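Local coordinates for kelch domain-containing protein (Colletotrichum graminicola M1.001, PDB 5C86) that oxidises alcohols as a fungal copper-binding alcohol oxidase of the AA5 family, related to galactose oxidase and glyoxal oxidase, at residues E147-P151 and K152-W156; G213-G216 and T217-D220; L51-V54 and N55-N58. All coordinates share one frame; numbering follows the deposited sequence.

Interaction 1: E147-P151 and K152-W156; sequences EVYDP and KANTW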
loop_
_atom_site.group_PDB
_atom_site.type_symbol
_atom_site.label_atom_id
_atom_site.label_comp_id
_atom_site.label_asym_id
_atom_site.label_seq_id
_atom_site.Cartn_x
_atom_site.Cartn_y
_atom_site.Cartn_z
ATOM N N GLU A 147 1.070 15.073 -12.805
ATOM C CA GLU A 147 2.411 15.546 -12.891
ATOM C C GLU A 147 3.349 14.433 -12.486
ATOM O O GLU A 147 2.945 13.484 -11.776
ATOM C CB GLU A 147 2.648 16.796 -12.107
ATOM C CG GLU A 147 2.465 16.771 -10.571
ATOM C CD GLU A 147 2.755 18.126 -9.991
ATOM O OE1 GLU A 147 1.833 18.736 -9.414
ATOM O OE2 GLU A 147 3.924 18.566 -10.054
ATOM N N VAL A 148 4.596 14.595 -12.852
ATOM C CA VAL A 148 5.608 13.529 -12.618
ATOM C C VAL A 148 6.899 14.095 -12.084
ATOM O O VAL A 148 7.394 15.146 -12.557
ATOM C CB VAL A 148 5.761 12.682 -13.838
ATOM C CG1 VAL A 148 6.345 13.410 -15.064
ATOM C CG2 VAL A 148 6.620 11.422 -13.531
ATOM N N TYR A 149 7.446 13.439 -11.042
ATOM C CA TYR A 149 8.650 13.798 -10.392
ATOM C C TYR A 149 9.827 12.923 -10.899
ATOM O O TYR A 149 9.760 11.687 -10.833
ATOM C CB TYR A 149 8.560 13.664 -8.913
ATOM C CG TYR A 149 9.756 14.067 -8.142
ATOM C CD1 TYR A 149 10.168 15.409 -8.059
ATOM C CD2 TYR A 149 10.520 13.149 -7.480
ATOM C CE1 TYR A 149 11.251 15.772 -7.300
ATOM C CE2 TYR A 149 11.646 13.481 -6.714
ATOM C CZ TYR A 149 12.059 14.836 -6.627
ATOM O OH TYR A 149 13.216 15.184 -5.900
ATOM N N ASP A 150 10.930 13.558 -11.285
ATOM C CA ASP A 150 12.130 12.833 -11.729
ATOM C C ASP A 150 13.093 13.012 -10.606
ATOM O O ASP A 150 13.645 14.080 -10.398
ATOM C CB ASP A 150 12.667 13.405 -13.036
ATOM C CG ASP A 150 13.974 12.698 -13.500
ATOM O OD1 ASP A 150 14.624 12.079 -12.655
ATOM O OD2 ASP A 150 14.309 12.805 -14.671
ATOM N N PRO A 151 13.393 11.972 -9.819
ATOM C CA PRO A 151 14.191 12.127 -8.647
ATOM C C PRO A 151 15.650 12.389 -8.962
ATOM O O PRO A 151 16.344 12.903 -8.127
ATOM C CB PRO A 151 14.004 10.796 -7.877
ATOM C CG PRO A 151 13.619 9.861 -8.921
ATOM C CD PRO A 151 12.744 10.642 -9.841
ATOM N N LYS A 152 16.095 12.020 -10.135
ATOM C CA LYS A 152 17.501 12.305 -10.565
ATOM C C LYS A 152 17.678 13.761 -10.880
ATOM O O LYS A 152 18.756 14.257 -10.695
ATOM C CB LYS A 152 17.877 11.469 -11.784
ATOM C CG LYS A 152 17.912 9.954 -11.443
ATOM C CD LYS A 152 18.107 9.053 -12.687
ATOM C CE LYS A 152 17.029 9.285 -13.777
ATOM N NZ LYS A 152 15.577 9.520 -13.326
ATOM N N ALA A 153 16.633 14.428 -11.385
ATOM C CA ALA A 153 16.718 15.903 -11.687
ATOM C C ALA A 153 16.056 16.803 -10.648
ATOM O O ALA A 153 16.105 18.014 -10.836
ATOM C CB ALA A 153 16.104 16.157 -13.016
ATOM N N ASN A 154 15.469 16.248 -9.562
ATOM C CA ASN A 154 14.586 16.927 -8.574
ATOM C C ASN A 154 13.625 17.908 -9.223
ATOM O O ASN A 154 13.564 19.073 -8.794
ATOM C CB ASN A 154 15.432 17.571 -7.463
ATOM C CG ASN A 154 14.638 18.194 -6.289
ATOM O OD1 ASN A 154 13.599 17.747 -5.778
ATOM N ND2 ASN A 154 15.181 19.297 -5.824
ATOM N N THR A 155 12.925 17.459 -10.247
ATOM C CA THR A 155 11.962 18.268 -10.973
ATOM C C THR A 155 10.601 17.608 -11.004
ATOM O O THR A 155 10.530 16.382 -11.131
ATOM C CB THR A 155 12.353 18.483 -12.444
ATOM O OG1 THR A 155 12.383 17.213 -13.145
ATOM C CG2 THR A 155 13.695 19.162 -12.529
ATOM N N TRP A 156 9.548 18.422 -10.937
ATOM C CA TRP A 156 8.177 18.045 -11.254
ATOM C C TRP A 156 7.798 18.632 -12.585
ATOM O O TRP A 156 8.089 19.863 -12.811
ATOM C CB TRP A 156 7.222 18.592 -10.206
ATOM C CG TRP A 156 7.274 17.895 -8.853
ATOM C CD1 TRP A 156 7.940 18.236 -7.781
ATOM C CD2 TRP A 156 6.574 16.655 -8.523
ATOM N NE1 TRP A 156 7.713 17.383 -6.714
ATOM C CE2 TRP A 156 6.878 16.391 -7.146
ATOM C CE3 TRP A 156 5.703 15.818 -9.222
ATOM C CZ2 TRP A 156 6.367 15.237 -6.483
ATOM C CZ3 TRP A 156 5.207 14.685 -8.562
ATOM C CH2 TRP A 156 5.521 14.450 -7.216
HETATM O O HOH W 1 9.901 15.707 -14.119
#

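Interaction 2: G213-G216 and T217-D220; sequences GLRG and TDED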
loop_
_atom_site.group_PDB
_atom_site.type_symbol
_atom_site.label_atom_id
_atom_site.label_comp_id
_atom_site.label_asym_id
_atom_site.label_seq_id
_atom_site.Cartn_x
_atom_site.Cartn_y
_atom_site.Cartn_z
ATOM N N GLY A 213 -11.636 0.848 -20.183
ATOM C CA GLY A 213 -12.859 0.151 -20.043
ATOM C C GLY A 213 -13.525 0.481 -18.703
ATOM O O GLY A 213 -12.899 1.146 -17.829
ATOM N N LEU A 214 -14.743 0.069 -18.576
ATOM C CA LEU A 214 -15.465 0.036 -17.314
ATOM C C LEU A 214 -14.992 -1.092 -16.447
ATOM O O LEU A 214 -14.635 -2.198 -16.915
ATOM C CB LEU A 214 -16.950 -0.134 -17.498
ATOM C CG LEU A 214 -17.654 1.025 -18.179
ATOM C CD1 LEU A 214 -19.089 0.631 -18.509
ATOM C CD2 LEU A 214 -17.637 2.252 -17.293
ATOM N N ARG A 215 -15.077 -0.873 -15.123
ATOM C CA ARG A 215 -14.813 -1.934 -14.183
ATOM C C ARG A 215 -16.017 -2.861 -14.069
ATOM O O ARG A 215 -16.802 -2.847 -13.135
ATOM C CB ARG A 215 -14.378 -1.367 -12.805
ATOM C CG ARG A 215 -13.870 -2.427 -11.854
ATOM C CD ARG A 215 -13.235 -1.907 -10.535
ATOM N NE ARG A 215 -14.157 -1.024 -9.845
ATOM C CZ ARG A 215 -14.225 0.299 -10.007
ATOM N NH1 ARG A 215 -13.286 0.981 -10.587
ATOM N NH2 ARG A 215 -15.258 0.956 -9.490
ATOM N N GLY A 216 -16.203 -3.665 -15.112
ATOM C CA GLY A 216 -17.394 -4.532 -15.156
ATOM C C GLY A 216 -18.687 -3.780 -15.014
ATOM O O GLY A 216 -18.828 -2.737 -15.626
ATOM N N THR A 217 -19.605 -4.300 -14.207
ATOM C CA THR A 217 -20.815 -3.577 -13.887
ATOM C C THR A 217 -20.714 -2.896 -12.529
ATOM O O THR A 217 -21.699 -2.535 -11.946
ATOM C CB THR A 217 -22.024 -4.537 -13.794
ATOM O OG1 THR A 217 -21.722 -5.579 -12.827
ATOM C CG2 THR A 217 -22.266 -5.077 -15.192
ATOM N N ASP A 218 -19.498 -2.717 -12.006
ATOM C CA ASP A 218 -19.360 -2.005 -10.705
ATOM C C ASP A 218 -19.787 -0.562 -10.812
ATOM O O ASP A 218 -19.799 0.085 -11.917
ATOM C CB ASP A 218 -17.883 -2.076 -10.248
ATOM C CG ASP A 218 -17.686 -1.901 -8.745
ATOM O OD1 ASP A 218 -18.670 -2.049 -7.977
ATOM O OD2 ASP A 218 -16.487 -1.636 -8.342
ATOM N N GLU A 219 -20.180 -0.049 -9.668
ATOM C CA GLU A 219 -20.448 1.378 -9.501
ATOM C C GLU A 219 -19.159 2.113 -9.059
ATOM O O GLU A 219 -18.170 1.507 -8.680
ATOM C CB GLU A 219 -21.580 1.634 -8.481
ATOM C CG GLU A 219 -22.985 1.073 -8.788
ATOM C CD GLU A 219 -23.493 1.406 -10.178
ATOM O OE1 GLU A 219 -23.190 2.495 -10.749
ATOM O OE2 GLU A 219 -24.207 0.548 -10.727
ATOM N N ASP A 220 -19.197 3.418 -9.064
ATOM C CA ASP A 220 -18.133 4.207 -8.482
ATOM C C ASP A 220 -17.925 3.752 -7.001
ATOM O O ASP A 220 -18.883 3.416 -6.270
ATOM C CB ASP A 220 -18.538 5.647 -8.433
ATOM C CG ASP A 220 -18.553 6.308 -9.806
ATOM O OD1 ASP A 220 -18.002 5.792 -10.803
ATOM O OD2 ASP A 220 -19.050 7.465 -9.864
HETATM O O HOH W 2 -19.430 -0.231 -14.442
#

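Interaction 3: L51-V54 and N55-N58; sequences LYNV and NTGN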
loop_
_atom_site.group_PDB
_atom_site.type_symbol
_atom_site.label_atom_id
_atom_site.label_comp_id
_atom_site.label_asym_id
_atom_site.label_seq_id
_atom_site.Cartn_x
_atom_site.Cartn_y
_atom_site.Cartn_z
ATOM N N LEU A 51 7.870 5.568 15.908
ATOM C CA LEU A 51 8.462 4.354 15.303
ATOM C C LEU A 51 8.277 3.174 16.197
ATOM O O LEU A 51 8.621 3.272 17.396
ATOM C CB LEU A 51 9.929 4.581 15.092
ATOM C CG LEU A 51 10.716 3.461 14.380
ATOM C CD1 LEU A 51 10.421 3.531 12.904
ATOM C CD2 LEU A 51 12.236 3.548 14.615
ATOM N N TYR A 52 7.787 2.049 15.659
ATOM C CA TYR A 52 7.683 0.812 16.386
ATOM C C TYR A 52 8.839 -0.085 15.941
ATOM O O TYR A 52 9.053 -0.303 14.775
ATOM C CB TYR A 52 6.361 0.058 16.141
ATOM C CG TYR A 52 6.276 -1.336 16.691
ATOM C CD1 TYR A 52 6.015 -1.571 18.011
ATOM C CD2 TYR A 52 6.421 -2.417 15.862
ATOM C CE1 TYR A 52 5.953 -2.854 18.515
ATOM C CE2 TYR A 52 6.307 -3.687 16.327
ATOM C CZ TYR A 52 6.093 -3.895 17.656
ATOM O OH TYR A 52 5.980 -5.197 18.059
ATOM N N ASN A 53 9.670 -0.500 16.906
ATOM C CA ASN A 53 10.787 -1.384 16.639
ATOM C C ASN A 53 10.335 -2.811 16.717
ATOM O O ASN A 53 9.908 -3.300 17.759
ATOM C CB ASN A 53 11.885 -1.096 17.684
ATOM C CG ASN A 53 13.146 -1.783 17.346
ATOM O OD1 ASN A 53 13.195 -2.987 17.305
ATOM N ND2 ASN A 53 14.085 -1.047 16.992
ATOM N N VAL A 54 10.381 -3.509 15.584
ATOM C CA VAL A 54 9.876 -4.888 15.487
ATOM C C VAL A 54 10.775 -5.880 16.252
ATOM O O VAL A 54 10.303 -6.929 16.650
ATOM C CB VAL A 54 9.702 -5.336 14.017
ATOM C CG1 VAL A 54 8.649 -4.449 13.324
ATOM C CG2 VAL A 54 10.960 -5.239 13.233
ATOM N N ASN A 55 12.054 -5.555 16.408
ATOM C CA ASN A 55 12.950 -6.465 17.188
ATOM C C ASN A 55 12.784 -6.333 18.713
ATOM O O ASN A 55 12.661 -7.329 19.433
ATOM C CB ASN A 55 14.398 -6.260 16.751
ATOM C CG ASN A 55 14.666 -6.833 15.326
ATOM O OD1 ASN A 55 15.624 -6.439 14.682
ATOM N ND2 ASN A 55 13.845 -7.775 14.867
ATOM N N THR A 56 12.695 -5.120 19.219
ATOM C CA THR A 56 12.573 -4.896 20.669
ATOM C C THR A 56 11.137 -4.701 21.162
ATOM O O THR A 56 10.858 -4.859 22.336
ATOM C CB THR A 56 13.393 -3.667 21.061
ATOM O OG1 THR A 56 12.823 -2.518 20.443
ATOM C CG2 THR A 56 14.810 -3.786 20.559
ATOM N N GLY A 57 10.213 -4.348 20.270
ATOM C CA GLY A 57 8.875 -3.926 20.698
ATOM C C GLY A 57 8.809 -2.474 21.268
ATOM O O GLY A 57 7.764 -2.037 21.640
ATOM N N ASN A 58 9.899 -1.734 21.311
ATOM C CA ASN A 58 9.883 -0.347 21.782
ATOM C C ASN A 58 9.029 0.535 20.863
ATOM O O ASN A 58 9.156 0.470 19.615
ATOM C CB ASN A 58 11.313 0.222 21.796
ATOM C CG ASN A 58 11.379 1.687 22.222
ATOM O OD1 ASN A 58 11.579 2.580 21.378
ATOM N ND2 ASN A 58 11.196 1.952 23.532
HETATM O O HOH W 3 11.294 2.561 18.424
#

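Interaction 1: E147-P151 and K152-W156
Tyr149 sets its CB over the six-membered ring of the Trp156 indole, 3.3 Å from that ring's centroid, a CH-pi contact almost on the ring normal. Beyond CB the phenol ring meets the indole obliquely, the two planes at 41°, and Tyr149 CD1 lies 3.4 Å from Trp156 NE1. With CG anti to the backbone N (chi1 -178°), the tyrosine runs toward the turn, where its OH donates to Asn154 OD1 over 2.6 Å; that oxygen also accepts from the backbone N of Ser112. Glu147 crosses the indole at about a right angle, its OE2 3.3 Å from Trp156 CB, while Gln115, Ile116 and Arg118 hold its carboxylate. Tyrosine and tryptophan spaced in this way are a signature of the kelch repeat, and here they face each other as an antiparallel non-hydrogen-bonded pair on the hairpin that forms the third and fourth strands of one propeller blade. The other face carries the hydrogen-bonded pair Asp150 and Thr155, joined by Asp150 N to Thr155 O at 2.9 Å; Asn154 and Thr155 together face Asp150 in a G1 beta bulge. Asp150 OD1 accepts a backbone hydrogen bond from Lys152 N at 2.9 Å. From the opposite face of the carboxylate plane Lys152 NZ makes a salt bridge to Asp150 OD1 at 2.8 Å, bends at chi3 and chi4 bringing it there. A water donates to Val148 O.

Interaction 2: G213-G216 and T217-D220
Arg215 and Asp218 form a salt bridge in which two guanidinium nitrogens close side-on upon a single carboxylate oxygen, at the two ends of a type II' beta turn. NE of Arg215 lies 2.8 Å from Asp218 OD2 and approaches its anti lone pair; NH2 of Arg215 reaches the same OD2 at 3.1 Å, but from well above the carboxylate plane. OD2 lies in the guanidinium plane for both bonds, and the two flat groups stand nearly perpendicular, at 87°. The side chains run alongside each other in the same direction, and a bend at chi3 of Arg215 (54°) turns the guanidinium edge toward the aspartate. The backbone bond that closes the turn runs from Asp218 N to Arg215 O, 2.9 Å. Gly216 takes the second position of the turn at positive phi, a conformation that favours glycine, and Arg215 is itself the centre of an inverse gamma turn, with a weak bond from Gly216 N to Leu214 O. Farther out, the carbonyls of Ala192, Pro194 and Ser195 receive the remaining guanidinium N-H groups, while Asn253 ND2 hydrogen-bonds Asp218 OD1 and Ser221 OG its OD2. The ion pair thus sits at the exit of strand 208-214, the fourth strand of one propeller blade, and through Asn253, just ahead of strand 254-258, the aspartate reaches the next blade. On the turn backbone, one water donates to Gly216 O at 2.8 Å and to Asp218 O at 2.6 Å.

Interaction 3: L51-V54 and N55-N58
The side-chain OD1 of Asn53 accepts from Thr56 N at 2.9 Å. The bond is fairly straight (165°), although the donor stands above the carbonyl plane. Because CG is anti to the backbone N (chi1 -170°), OD1 comes within range of Asn55 N too, which adds a weak bond at 2.9 Å. Thr56 places its OG1 between its own backbone N and carbonyl carbon (chi1 65°), where it accepts from Asn58 N at 3.1 Å and makes an ST turn. These two side chains shape the turn after strand 47-52, which leads to strand 63-66 and so joins the third and fourth strands of a propeller blade. The main chain closes it with Asn53 N to Asn58 O, 2.9 Å, and Gly57 N to Asn53 O, 2.7 Å. Gly57 has backbone angles that call for glycine, and its carbonyl approaches the Tyr52 ring obliquely, with CE1 of Tyr52 3.7 Å from Gly57 O. That ring also meets Phe367. Asn58, exposed, has been found N-glycosylated in this protein but carries no sugar here; its OD1 and Leu51 O lie near a shared water.

Overall arrangement
All three contacts are local turns at the end of a strand, in blades of the propeller, and none touches another: interactions 2 and 3, on opposite sides of the chain's centre, are 42 Å apart between centres. Interactions 1 and 3 each lie between the third and fourth strands of a blade, whereas interaction 2 leaves a fourth strand and leads toward the next blade. Their chemistry differs with their place. Interaction 1 pairs a buried aromatic face with a more exposed salt bridge; interaction 2 sinks its ion pair among backbone carbonyls; interaction 3, on the surface, relies on uncharged asparagine and threonine oxygens that bind backbone N-H groups.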